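Antifreeze protein type II (Clupea harengus, PDB 2PY2) probably binds to ice crystals in a calcium-dependent way and so holds back their growth, using a fold of the C-type lectin kind. Local coordinates at residues Q22-W25 and A26-Q29; S41-S44 and L45-T49. One frame throughout, in Å; residues are numbered along the deposited sequence.

Contact 1 (Q22-W25 and A26-Q29)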
ATOM      1  N   GLN A  22       8.591  -9.898  -4.955  1.00 19.09           N
ATOM      2  CA  GLN A  22       7.262 -10.512  -4.828  1.00 18.64           C
ATOM      3  C   GLN A  22       7.136 -11.185  -3.460  1.00 17.97           C
ATOM      4  O   GLN A  22       7.765 -12.207  -3.206  1.00 17.73           O
ATOM      5  CB  GLN A  22       7.066 -11.554  -5.930  1.00 22.63           C
ATOM      6  CG  GLN A  22       7.091 -10.973  -7.331  1.00 27.98           C
ATOM      7  CD  GLN A  22       5.873 -10.129  -7.612  1.00 30.80           C
ATOM      8  OE1 GLN A  22       4.781 -10.651  -7.848  1.00 34.25           O
ATOM      9  NE2 GLN A  22       6.046  -8.814  -7.576  1.00 34.66           N
ATOM     10  N   LEU A  23       6.305 -10.617  -2.591  1.00 15.73           N
ATOM     11  CA  LEU A  23       6.132 -11.140  -1.238  1.00 13.18           C
ATOM     12  C   LEU A  23       4.679 -11.094  -0.800  1.00 12.73           C
ATOM     13  O   LEU A  23       3.920 -10.243  -1.280  1.00 10.27           O
ATOM     14  CB  LEU A  23       6.921 -10.277  -0.260  1.00 13.47           C
ATOM     15  CG  LEU A  23       8.420 -10.128  -0.497  1.00 13.64           C
ATOM     16  CD1 LEU A  23       8.955  -8.949   0.303  1.00 14.39           C
ATOM     17  CD2 LEU A  23       9.108 -11.420  -0.093  1.00 15.57           C
ATOM     18  N   HIS A  24       4.279 -11.978   0.117  1.00 10.64           N
ATOM     19  CA  HIS A  24       2.905 -11.865   0.584  1.00 10.04           C
ATOM     20  C   HIS A  24       2.864 -10.652   1.510  1.00  9.59           C
ATOM     21  O   HIS A  24       3.905 -10.123   1.893  1.00 10.07           O
ATOM     22  CB  HIS A  24       2.355 -13.159   1.248  1.00 11.69           C
ATOM     23  CG  HIS A  24       3.129 -13.680   2.420  1.00 12.81           C
ATOM     24  ND1 HIS A  24       3.550 -12.884   3.463  1.00 12.94           N
ATOM     25  CD2 HIS A  24       3.422 -14.954   2.781  1.00 13.74           C
ATOM     26  CE1 HIS A  24       4.061 -13.644   4.417  1.00 14.29           C
ATOM     27  NE2 HIS A  24       3.994 -14.905   4.028  1.00 15.98           N
ATOM     28  N   TRP A  25       1.668 -10.195   1.857  1.00  9.78           N
ATOM     29  CA  TRP A  25       1.524  -8.985   2.660  1.00  9.99           C
ATOM     30  C   TRP A  25       2.356  -8.912   3.931  1.00  9.77           C
ATOM     31  O   TRP A  25       3.010  -7.900   4.196  1.00  8.83           O
ATOM     32  CB  TRP A  25       0.045  -8.752   2.984  1.00  9.41           C
ATOM     33  CG  TRP A  25      -0.236  -7.368   3.508  1.00  8.85           C
ATOM     34  CD1 TRP A  25      -0.645  -6.274   2.782  1.00  9.67           C
ATOM     35  CD2 TRP A  25      -0.118  -6.930   4.863  1.00 10.48           C
ATOM     36  NE1 TRP A  25      -0.796  -5.185   3.620  1.00 11.21           N
ATOM     37  CE2 TRP A  25      -0.476  -5.563   4.897  1.00 11.40           C
ATOM     38  CE3 TRP A  25       0.259  -7.563   6.060  1.00 12.81           C
ATOM     39  CZ2 TRP A  25      -0.470  -4.816   6.086  1.00 12.99           C
ATOM     40  CZ3 TRP A  25       0.265  -6.819   7.236  1.00 12.95           C
ATOM     41  CH2 TRP A  25      -0.097  -5.463   7.239  1.00 14.64           C
ATOM     42  N   ALA A  26       2.332  -9.979   4.724  1.00  9.26           N
ATOM     43  CA  ALA A  26       3.087 -10.016   5.970  1.00 11.32           C
ATOM     44  C   ALA A  26       4.593  -9.890   5.739  1.00 11.62           C
ATOM     45  O   ALA A  26       5.265  -9.144   6.457  1.00 12.39           O
ATOM     46  CB  ALA A  26       2.769 -11.306   6.739  1.00 11.54           C
ATOM     47  N   ASP A  27       5.124 -10.611   4.753  1.00 12.71           N
ATOM     48  CA  ASP A  27       6.557 -10.527   4.445  1.00 13.20           C
ATOM     49  C   ASP A  27       6.906  -9.127   3.929  1.00 13.37           C
ATOM     50  O   ASP A  27       7.981  -8.605   4.211  1.00 12.56           O
ATOM     51  CB  ASP A  27       6.967 -11.582   3.406  1.00 14.99           C
ATOM     52  CG  ASP A  27       7.197 -12.961   4.021  1.00 19.10           C
ATOM     53  OD1 ASP A  27       7.238 -13.066   5.268  1.00 20.98           O
ATOM     54  OD2 ASP A  27       7.350 -13.945   3.259  1.00 19.20           O
ATOM     55  N   ALA A  28       5.991  -8.524   3.170  1.00 12.90           N
ATOM     56  CA  ALA A  28       6.197  -7.173   2.648  1.00 12.49           C
ATOM     57  C   ALA A  28       6.301  -6.176   3.807  1.00 11.52           C
ATOM     58  O   ALA A  28       7.155  -5.285   3.811  1.00 13.17           O
ATOM     59  CB  ALA A  28       5.036  -6.787   1.732  1.00 12.31           C
ATOM     60  N   GLN A  29       5.415  -6.314   4.787  1.00 10.83           N
ATOM     61  CA  GLN A  29       5.425  -5.432   5.947  1.00 11.46           C
ATOM     62  C   GLN A  29       6.696  -5.655   6.759  1.00 11.88           C
ATOM     63  O   GLN A  29       7.319  -4.700   7.229  1.00 13.98           O
ATOM     64  CB  GLN A  29       4.189  -5.691   6.810  1.00 12.87           C
ATOM     65  CG  GLN A  29       4.220  -5.016   8.182  1.00 11.71           C
ATOM     66  CD  GLN A  29       4.170  -3.499   8.122  1.00 13.87           C
ATOM     67  OE1 GLN A  29       3.938  -2.900   7.063  1.00 13.61           O
ATOM     68  NE2 GLN A  29       4.369  -2.864   9.273  1.00 14.97           N
TER
HETATM   69  O   HOH W   1       6.198 -14.181   0.659  1.00 14.02           O
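The imidazole of H24 overlaps the carboxylate of D27 in an offset stack, with 24° between the two planes. D27 OD2 lies over one ring face, toward the rim, while the closest approach of the two side chains is H24 CE1 to D27 CG at 3.2 Å. The ring arrives there because H24 CG stands between the backbone N and the carbonyl carbon (chi1 57°), which turns the imidazole back over the first turn of the helix and sets its CE1 3.5 Å from A26 CB. A water ties the pair together a second time, accepting from H24 N and donating to D27 OD2 at 2.9 Å. H24 is the N-cap residue of helix 25-33, the first helix of this C-type lectin-like domain, and the chain passes from the short strand around L23 through H24 into that helix. The first turns of the helix are closed by A28 N to H24 O, 2.9 Å, and by Q29 N to W25 O. Before the cap, L23 lays its CB 3.9 Å from D27 CB, the two side chains crossing at about a right angle, and its CD1 reaches A28 CA. W25 and Q29 run side by side in the same direction, and Q29 CB comes over one face of the indole, 4.1 Å from W25 CZ3. Their polar ends are fixed further off: W25 NE1 donates to I64 O, and the Q29 amide bonds to N38 OD1 and L39 N, joining the helix to strand 38-39.

Contact 2 (S41-S44 and L45-T49)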
ATOM      1  N   SER A  41       0.747   4.212   3.630  1.00 12.45           N
ATOM      2  CA  SER A  41      -0.650   4.610   3.770  1.00 12.85           C
ATOM      3  C   SER A  41      -0.756   5.724   2.719  1.00 13.40           C
ATOM      4  O   SER A  41       0.254   6.371   2.394  1.00 14.17           O
ATOM      5  CB  SER A  41      -0.952   5.155   5.175  1.00 12.71           C
ATOM      6  OG  SER A  41      -0.155   6.285   5.503  1.00 15.57           O
ATOM      7  N   ILE A  42      -1.949   5.923   2.172  1.00 12.98           N
ATOM      8  CA  ILE A  42      -2.184   6.942   1.144  1.00 13.24           C
ATOM      9  C   ILE A  42      -3.357   7.802   1.622  1.00 13.98           C
ATOM     10  O   ILE A  42      -4.398   7.275   2.020  1.00 14.72           O
ATOM     11  CB  ILE A  42      -2.484   6.268  -0.218  1.00 14.02           C
ATOM     12  CG1 ILE A  42      -1.243   5.475  -0.662  1.00 16.13           C
ATOM     13  CG2 ILE A  42      -2.826   7.327  -1.270  1.00 12.66           C
ATOM     14  CD1 ILE A  42      -1.367   4.790  -2.014  1.00 19.75           C
ATOM     15  N   HIS A  43      -3.193   9.122   1.570  1.00 15.30           N
ATOM     16  CA  HIS A  43      -4.212  10.034   2.087  1.00 16.31           C
ATOM     17  C   HIS A  43      -4.780  11.089   1.143  1.00 17.14           C
ATOM     18  O   HIS A  43      -5.529  11.969   1.576  1.00 15.68           O
ATOM     19  CB  HIS A  43      -3.639  10.730   3.317  1.00 18.82           C
ATOM     20  CG  HIS A  43      -3.136   9.777   4.354  1.00 18.80           C
ATOM     21  ND1 HIS A  43      -3.978   9.089   5.198  1.00 18.60           N
ATOM     22  CD2 HIS A  43      -1.882   9.352   4.640  1.00 18.99           C
ATOM     23  CE1 HIS A  43      -3.265   8.277   5.961  1.00 20.12           C
ATOM     24  NE2 HIS A  43      -1.990   8.418   5.642  1.00 18.85           N
ATOM     25  N   SER A  44      -4.430  11.013  -0.131  1.00 17.62           N
ATOM     26  CA  SER A  44      -4.943  11.985  -1.100  1.00 17.57           C
ATOM     27  C   SER A  44      -4.624  11.518  -2.504  1.00 17.68           C
ATOM     28  O   SER A  44      -3.774  10.651  -2.701  1.00 15.72           O
ATOM     29  CB  SER A  44      -4.295  13.353  -0.881  1.00 18.75           C
ATOM     30  OG  SER A  44      -2.921  13.321  -1.241  1.00 20.29           O
ATOM     31  N   LEU A  45      -5.300  12.107  -3.484  1.00 17.70           N
ATOM     32  CA  LEU A  45      -5.051  11.753  -4.871  1.00 17.91           C
ATOM     33  C   LEU A  45      -3.624  12.153  -5.220  1.00 17.24           C
ATOM     34  O   LEU A  45      -2.947  11.477  -5.982  1.00 15.28           O
ATOM     35  CB  LEU A  45      -6.023  12.488  -5.792  1.00 18.82           C
ATOM     36  CG  LEU A  45      -5.771  12.246  -7.282  1.00 19.73           C
ATOM     37  CD1 LEU A  45      -5.942  10.780  -7.631  1.00 20.83           C
ATOM     38  CD2 LEU A  45      -6.742  13.069  -8.068  1.00 21.06           C
ATOM     39  N   GLU A  46      -3.177  13.274  -4.667  1.00 18.86           N
ATOM     40  CA  GLU A  46      -1.824  13.753  -4.913  1.00 19.81           C
ATOM     41  C   GLU A  46      -0.794  12.716  -4.456  1.00 18.98           C
ATOM     42  O   GLU A  46       0.209  12.467  -5.131  1.00 17.54           O
ATOM     43  CB  GLU A  46      -1.605  15.075  -4.170  1.00 24.42           C
ATOM     44  CG  GLU A  46      -2.432  16.254  -4.714  1.00 29.40           C
ATOM     45  CD  GLU A  46      -3.933  15.977  -4.788  1.00 31.65           C
ATOM     46  OE1 GLU A  46      -4.564  15.696  -3.740  1.00 30.47           O
ATOM     47  OE2 GLU A  46      -4.486  16.046  -5.909  1.00 33.81           O
ATOM     48  N   GLU A  47      -1.051  12.104  -3.307  1.00 17.00           N
ATOM     49  CA  GLU A  47      -0.136  11.098  -2.777  1.00 16.69           C
ATOM     50  C   GLU A  47      -0.236   9.831  -3.621  1.00 14.64           C
ATOM     51  O   GLU A  47       0.766   9.177  -3.910  1.00 15.91           O
ATOM     52  CB  GLU A  47      -0.490  10.795  -1.323  1.00 18.68           C
ATOM     53  CG  GLU A  47       0.664  10.255  -0.510  1.00 24.51           C
ATOM     54  CD  GLU A  47       0.464  10.474   0.984  1.00 26.55           C
ATOM     55  OE1 GLU A  47       1.410  10.963   1.642  1.00 29.45           O
ATOM     56  OE2 GLU A  47      -0.635  10.162   1.495  1.00 25.81           O
ATOM     57  N   SER A  48      -1.454   9.500  -4.023  1.00 13.83           N
ATOM     58  CA  SER A  48      -1.690   8.326  -4.842  1.00 15.21           C
ATOM     59  C   SER A  48      -0.927   8.443  -6.148  1.00 16.18           C
ATOM     60  O   SER A  48      -0.307   7.492  -6.601  1.00 15.91           O
ATOM     61  CB  SER A  48      -3.176   8.174  -5.153  1.00 16.37           C
ATOM     62  OG  SER A  48      -3.369   7.079  -6.032  1.00 16.50           O
ATOM     63  N   THR A  49      -0.980   9.624  -6.755  1.00 16.19           N
ATOM     64  CA  THR A  49      -0.285   9.855  -8.011  1.00 15.53           C
ATOM     65  C   THR A  49       1.227   9.738  -7.827  1.00 16.16           C
ATOM     66  O   THR A  49       1.913   9.111  -8.639  1.00 14.86           O
ATOM     67  CB  THR A  49      -0.666  11.238  -8.568  1.00 16.27           C
ATOM     68  OG1 THR A  49      -2.072  11.241  -8.843  1.00 17.87           O
ATOM     69  CG2 THR A  49       0.103  11.552  -9.843  1.00 19.58           C
TER
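E47 reaches back from the first turn of its helix to the loop before it, where its OE2 accepts from H43 N at 2.8 Å, nearly along the C-O axis of the carboxylate. Its chain is extended beyond CG, which itself lies anti to the backbone N (chi1 -156°), and this carries the acid alongside the H43 side chain; the ring and carboxylate planes are 59° apart. In return S44, the N-cap, accepts from E47 N at its OG (3.0 Å). Loop and helix thus exchange bonds in both directions: S44 OG caps the amide of E47, while E47 OE2 takes the amide of H43, the residue before the cap. S48 N to S44 O, 2.9 Å, closes the first turn, and I42 CG2 packs 4.0 Å from S48 CB on this buried side. The imidazole is steadied by H43 NE2 donating to S41 OG at 2.8 Å, a bond tilted 32° from the ring plane, and by D84 at ND1; S41 OG is also hydrogen-bonded to D79 OD2. The other side is looser: L45 and E46 are exposed, and E46 OE1, brought back by a bend at chi2, comes no nearer than 3.7 Å to S44 CB. E47 OE1 forms a salt bridge with R14, whose NH1 also bonds S41 O, so that the start of helix 45-52 is joined to strand 14-20, while the E46 and E47 side chains touch F11 of strand 9-11.

In the fold
Contacts 1 and 2 both lie at the N-terminal starts of helices, 25-33 in the first and 45-52 in the second. They sit on opposite sides of the chain's centre, with centres 21 Å apart and nearest atoms about 9 Å apart. Both are partly buried, contact 2 having the more sharply divided buried and exposed residues. Contact 1 has a stacked ring and carboxylate with a bridging water; contact 2 has the bonds of the S44 and E47 side chains to backbone amides, and a buried acid paired with arginine. Strand 38-39, met by the helix of contact 1, leads into the loop that opens contact 2.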